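Local coordinates for alanine glyoxylate transaminase (Thermococcus litoralis, PDB 2ZC0), which probably transfers the amino group of alanine to glyoxylate, using pyridoxal 5'-phosphate as its cofactor, at residues V102-R116 / L269-A281. Residues are numbered along the deposited sequence; the frame is centred on the assembly and turned at random.
With PMP (4'-deoxy-4'-aminopyridoxal-5'-phosphate), chain F.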
loop_
_atom_site.group_PDB
_atom_site.type_symbol
_atom_site.label_atom_id
_atom_site.label_comp_id
_atom_site.label_asym_id
_atom_site.label_seq_id
_atom_site.Cartn_x
_atom_site.Cartn_y
_atom_site.Cartn_z
ATOM N N VAL A 102 -11.468 10.974 22.166
ATOM C CA VAL A 102 -12.165 9.956 21.388
ATOM C C VAL A 102 -12.088 8.645 22.178
ATOM O O VAL A 102 -10.995 8.115 22.391
ATOM C CB VAL A 102 -11.500 9.739 19.993
ATOM C CG1 VAL A 102 -12.291 8.715 19.188
ATOM C CG2 VAL A 102 -11.413 11.062 19.245
ATOM N N ILE A 103 -13.254 8.159 22.613
ATOM C CA ILE A 103 -13.389 6.919 23.377
ATOM C C ILE A 103 -13.252 5.748 22.418
ATOM O O ILE A 103 -14.105 5.528 21.548
ATOM C CB ILE A 103 -14.773 6.785 24.065
ATOM C CG1 ILE A 103 -15.052 8.012 24.935
ATOM C CG2 ILE A 103 -14.820 5.518 24.919
ATOM C CD1 ILE A 103 -13.930 8.364 25.861
ATOM N N THR A 104 -12.182 4.988 22.620
ATOM C CA THR A 104 -11.840 3.855 21.789
ATOM C C THR A 104 -11.960 2.543 22.557
ATOM O O THR A 104 -12.228 2.534 23.765
ATOM C CB THR A 104 -10.392 4.009 21.286
ATOM O OG1 THR A 104 -9.517 4.143 22.411
ATOM C CG2 THR A 104 -10.260 5.248 20.424
ATOM N N ILE A 105 -11.765 1.437 21.842
ATOM C CA ILE A 105 -11.825 0.099 22.425
ATOM C C ILE A 105 -10.500 -0.128 23.146
ATOM O O ILE A 105 -9.629 -0.850 22.659
ATOM C CB ILE A 105 -12.004 -0.981 21.313
ATOM C CG1 ILE A 105 -13.310 -0.737 20.551
ATOM C CG2 ILE A 105 -12.021 -2.372 21.923
ATOM C CD1 ILE A 105 -14.556 -0.798 21.416
ATOM N N GLY A 106 -10.334 0.530 24.290
ATOM C CA GLY A 106 -9.104 0.401 25.061
ATOM C C GLY A 106 -7.934 1.172 24.469
ATOM O O GLY A 106 -8.075 1.836 23.446
ATOM N N GLY A 107 -6.779 1.102 25.125
ATOM C CA GLY A 107 -5.599 1.780 24.616
ATOM C C GLY A 107 -5.180 1.148 23.297
ATOM O O GLY A 107 -4.582 1.813 22.451
ATOM N N THR A 108 -5.515 -0.133 23.124
ATOM C CA THR A 108 -5.191 -0.896 21.917
ATOM C C THR A 108 -5.901 -0.293 20.709
ATOM O O THR A 108 -5.276 0.010 19.702
ATOM C CB THR A 108 -5.635 -2.384 22.040
ATOM O OG1 THR A 108 -4.977 -2.997 23.156
ATOM C CG2 THR A 108 -5.285 -3.163 20.766
ATOM N N GLY A 109 -7.214 -0.132 20.816
ATOM C CA GLY A 109 -7.980 0.443 19.722
ATOM C C GLY A 109 -7.472 1.824 19.377
ATOM O O GLY A 109 -7.335 2.164 18.208
ATOM N N ALA A 110 -7.175 2.617 20.403
ATOM C CA ALA A 110 -6.659 3.974 20.210
ATOM C C ALA A 110 -5.385 3.935 19.375
ATOM O O ALA A 110 -5.221 4.709 18.435
ATOM C CB ALA A 110 -6.382 4.626 21.564
ATOM N N LEU A 111 -4.489 3.021 19.723
ATOM C CA LEU A 111 -3.218 2.887 19.016
ATOM C C LEU A 111 -3.409 2.366 17.577
ATOM O O LEU A 111 -2.656 2.734 16.684
ATOM C CB LEU A 111 -2.282 1.953 19.799
ATOM C CG LEU A 111 -1.163 2.464 20.738
ATOM C CD1 LEU A 111 -1.070 3.975 20.752
ATOM C CD2 LEU A 111 -1.399 1.910 22.134
ATOM N N ASP A 112 -4.405 1.509 17.360
ATOM C CA ASP A 112 -4.682 0.972 16.029
ATOM C C ASP A 112 -5.313 2.078 15.166
ATOM O O ASP A 112 -4.937 2.273 14.007
ATOM C CB ASP A 112 -5.624 -0.240 16.149
ATOM C CG ASP A 112 -6.089 -0.765 14.798
ATOM O OD1 ASP A 112 -7.224 -0.422 14.404
ATOM O OD2 ASP A 112 -5.335 -1.500 14.135
ATOM N N LEU A 113 -6.257 2.811 15.745
ATOM C CA LEU A 113 -6.892 3.909 15.033
ATOM C C LEU A 113 -5.827 4.931 14.598
ATOM O O LEU A 113 -5.821 5.376 13.451
ATOM C CB LEU A 113 -7.964 4.558 15.928
ATOM C CG LEU A 113 -9.419 4.185 15.573
ATOM C CD1 LEU A 113 -9.505 2.729 15.209
ATOM C CD2 LEU A 113 -10.368 4.522 16.723
ATOM N N LEU A 114 -4.906 5.269 15.502
ATOM C CA LEU A 114 -3.840 6.210 15.182
ATOM C C LEU A 114 -2.885 5.677 14.102
ATOM O O LEU A 114 -2.444 6.424 13.231
ATOM C CB LEU A 114 -3.013 6.552 16.436
ATOM C CG LEU A 114 -3.327 7.783 17.319
ATOM C CD1 LEU A 114 -4.357 8.716 16.645
ATOM C CD2 LEU A 114 -3.803 7.309 18.657
ATOM N N GLY A 115 -2.539 4.395 14.172
ATOM C CA GLY A 115 -1.628 3.849 13.188
ATOM C C GLY A 115 -2.217 3.889 11.796
ATOM O O GLY A 115 -1.525 4.150 10.808
ATOM N N ARG A 116 -3.513 3.642 11.713
ATOM C CA ARG A 116 -4.175 3.640 10.425
ATOM C C ARG A 116 -4.207 5.017 9.763
ATOM O O ARG A 116 -4.149 5.128 8.549
ATOM C CB ARG A 116 -5.579 3.070 10.586
ATOM C CG ARG A 116 -5.550 1.627 11.070
ATOM C CD ARG A 116 -6.949 1.046 11.107
ATOM N NE ARG A 116 -7.643 1.377 9.864
ATOM C CZ ARG A 116 -8.684 0.717 9.375
ATOM N NH1 ARG A 116 -9.164 -0.339 10.037
ATOM N NH2 ARG A 116 -9.229 1.129 8.229
ATOM N N LEU A 269 -11.676 10.391 13.731
ATOM C CA LEU A 269 -13.103 10.347 13.983
ATOM C C LEU A 269 -13.885 9.859 12.742
ATOM O O LEU A 269 -14.790 9.048 12.871
ATOM C CB LEU A 269 -13.571 11.742 14.403
ATOM C CG LEU A 269 -14.367 11.927 15.703
ATOM C CD1 LEU A 269 -13.822 11.044 16.816
ATOM C CD2 LEU A 269 -14.298 13.410 16.103
ATOM N N MET A 270 -13.535 10.363 11.557
ATOM C CA MET A 270 -14.200 9.978 10.307
ATOM C C MET A 270 -14.121 8.491 10.027
ATOM O O MET A 270 -15.058 7.911 9.500
ATOM C CB MET A 270 -13.582 10.688 9.106
ATOM C CG MET A 270 -14.009 12.117 8.844
ATOM S SD MET A 270 -13.385 12.662 7.195
ATOM C CE MET A 270 -13.900 14.388 7.201
ATOM N N GLN A 271 -12.988 7.876 10.357
ATOM C CA GLN A 271 -12.822 6.446 10.097
ATOM C C GLN A 271 -13.397 5.522 11.166
ATOM O O GLN A 271 -13.700 4.368 10.875
ATOM C CB GLN A 271 -11.341 6.102 9.910
ATOM C CG GLN A 271 -10.505 6.316 11.161
ATOM C CD GLN A 271 -9.150 5.600 11.145
ATOM O OE1 GLN A 271 -8.695 5.101 10.113
ATOM N NE2 GLN A 271 -8.499 5.566 12.298
ATOM N N LYS A 272 -13.571 6.031 12.385
ATOM C CA LYS A 272 -14.034 5.211 13.503
ATOM C C LYS A 272 -15.370 4.459 13.464
ATOM O O LYS A 272 -15.412 3.294 13.856
ATOM C CB LYS A 272 -13.963 6.025 14.797
ATOM C CG LYS A 272 -13.989 5.181 16.059
ATOM C CD LYS A 272 -13.680 6.042 17.287
ATOM C CE LYS A 272 -13.695 5.212 18.556
ATOM N NZ LYS A 272 -15.050 4.683 18.816
ATOM N N GLN A 273 -16.460 5.085 13.023
ATOM C CA GLN A 273 -17.733 4.359 13.023
ATOM C C GLN A 273 -17.651 3.055 12.202
ATOM O O GLN A 273 -18.134 2.020 12.649
ATOM C CB GLN A 273 -18.892 5.259 12.545
ATOM C CG GLN A 273 -20.291 4.602 12.720
ATOM C CD GLN A 273 -21.470 5.572 12.545
ATOM O OE1 GLN A 273 -21.945 6.188 13.509
ATOM N NE2 GLN A 273 -21.950 5.701 11.306
ATOM N N PRO A 274 -17.017 3.083 11.012
ATOM C CA PRO A 274 -16.904 1.865 10.192
ATOM C C PRO A 274 -15.898 0.808 10.698
ATOM O O PRO A 274 -15.759 -0.257 10.085
ATOM C CB PRO A 274 -16.530 2.390 8.800
ATOM C CG PRO A 274 -17.016 3.816 8.806
ATOM C CD PRO A 274 -16.728 4.288 10.212
ATOM N N ILE A 275 -15.165 1.073 11.776
ATOM C CA ILE A 275 -14.280 0.013 12.246
ATOM C C ILE A 275 -14.744 -0.609 13.569
ATOM O O ILE A 275 -14.677 -1.824 13.712
ATOM C CB ILE A 275 -12.775 0.429 12.316
ATOM C CG1 ILE A 275 -12.256 0.252 13.732
ATOM C CG2 ILE A 275 -12.563 1.821 11.785
ATOM C CD1 ILE A 275 -10.774 0.164 13.778
ATOM N N ASP A 276 -15.217 0.192 14.526
ATOM C CA ASP A 276 -15.755 -0.381 15.768
ATOM C C ASP A 276 -17.176 0.122 16.063
ATOM O O ASP A 276 -17.860 -0.429 16.911
ATOM C CB ASP A 276 -14.856 -0.097 16.997
ATOM C CG ASP A 276 -14.828 1.370 17.401
ATOM O OD1 ASP A 276 -15.851 2.059 17.277
ATOM O OD2 ASP A 276 -13.772 1.833 17.879
ATOM N N PHE A 277 -17.611 1.134 15.316
ATOM C CA PHE A 277 -18.914 1.791 15.476
ATOM C C PHE A 277 -18.844 2.664 16.724
ATOM O O PHE A 277 -19.007 3.879 16.652
ATOM C CB PHE A 277 -20.093 0.807 15.587
ATOM C CG PHE A 277 -21.374 1.358 15.005
ATOM C CD1 PHE A 277 -21.823 0.938 13.754
ATOM C CD2 PHE A 277 -22.082 2.366 15.662
ATOM C CE1 PHE A 277 -22.951 1.513 13.165
ATOM C CE2 PHE A 277 -23.215 2.949 15.077
ATOM C CZ PHE A 277 -23.649 2.522 13.827
ATOM N N CYS A 278 -18.602 2.043 17.871
ATOM C CA CYS A 278 -18.441 2.790 19.117
ATOM C C CYS A 278 -17.991 1.862 20.223
ATOM O O CYS A 278 -18.113 0.647 20.117
ATOM C CB CYS A 278 -19.744 3.487 19.543
ATOM S SG CYS A 278 -21.054 2.381 20.072
ATOM N N ALA A 279 -17.429 2.456 21.269
ATOM C CA ALA A 279 -16.990 1.714 22.450
ATOM C C ALA A 279 -18.293 1.211 23.083
ATOM O O ALA A 279 -19.359 1.793 22.862
ATOM C CB ALA A 279 -16.259 2.659 23.402
ATOM N N PRO A 280 -18.230 0.132 23.875
ATOM C CA PRO A 280 -19.392 -0.470 24.548
ATOM C C PRO A 280 -20.170 0.540 25.399
ATOM O O PRO A 280 -19.592 1.208 26.254
ATOM C CB PRO A 280 -18.760 -1.565 25.418
ATOM C CG PRO A 280 -17.475 -1.875 24.718
ATOM C CD PRO A 280 -16.983 -0.526 24.294
ATOM N N ALA A 281 -21.476 0.641 25.174
ATOM C CA ALA A 281 -22.312 1.579 25.918
ATOM C C ALA A 281 -22.279 1.306 27.420
ATOM O O ALA A 281 -22.118 2.231 28.226
ATOM C CB ALA A 281 -23.746 1.520 25.414
HETATM N N1 PMP F . -0.538 0.270 26.321
HETATM C C2 PMP F . 0.275 -0.475 27.104
HETATM C C2A PMP F . 1.709 0.026 27.284
HETATM C C3 PMP F . -0.189 -1.661 27.733
HETATM O O3 PMP F . 0.675 -2.402 28.527
HETATM C C4 PMP F . -1.557 -2.075 27.518
HETATM C C4A PMP F . -2.054 -3.361 28.205
HETATM N N4A PMP F . -2.471 -4.400 27.263
HETATM C C5 PMP F . -2.437 -1.188 26.613
HETATM C C6 PMP F . -1.867 -0.025 26.040
HETATM C C5A PMP F . -3.911 -1.511 26.305
HETATM O O4P PMP F . -4.492 -1.439 27.246
HETATM P P PMP F . -6.119 -1.706 26.968
HETATM O O1P PMP F . -7.315 -0.254 27.203
HETATM O O2P PMP F . -6.620 -3.026 28.257
HETATM O O3P PMP F . -6.463 -2.376 25.317
HETATM O O HOH W 1 -17.187 5.479 21.392
HETATM O O HOH W 2 -11.321 1.626 19.015
HETATM O O HOH W 3 -8.793 3.937 7.818
#
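Lys272 carries the polar centre of this buried contact. Its chain runs out straight, with CG anti to the backbone N (chi1 -162°), and bends only at the last torsion, which brings NZ 3.0 Å from Ile103 O in a weak hydrogen bond. The same ammonium forms a salt bridge with Asp276, NZ to OD1 3.1 Å on the syn lone pair, and a hydrogen bond with Ala74 O. Replacing Lys272 by an alanine would probably leave the buried Asp276 carboxylate without its countercharge and open a gap beside Val102 and Leu113. One residue before Lys272, Gln271 NE2 donates to Leu113 O in helix 106-118 at 2.9 Å, rather bent at 137°, the donor tilted from the carbonyl plane.

Three waters tie the segments together. One joins Ile103 O to Ala279 N, a second links Ile105 N to Asp276 OD2, and the third connects Arg116 NH2 with Gln271 OE1.

Among the apolar contacts, Lys272 CD touches both Val102 CG1 (3.6 Å) and Leu113 CD2 (3.7 Å), its chain running antiparallel to the valine and nearly perpendicular to the leucine. Ile103 CG2 meets Ala279 CB at 3.5 Å, while Ile105 CD1 lies against Ala279 CA and Pro280 CD.

Thr108 OG1 and N bind the PMP phosphate at the start of helix 106-118, as in other fold-type I aminotransferases. Asp112 and Arg116 form reciprocal salt bridges with Arg116 and Asp112 of the second subunit. Strand 101-104, at the sheet edge beside strand 256-259, and helix 106-118 pack against the end of helix 262-272 and the loop leading to helix 281-292.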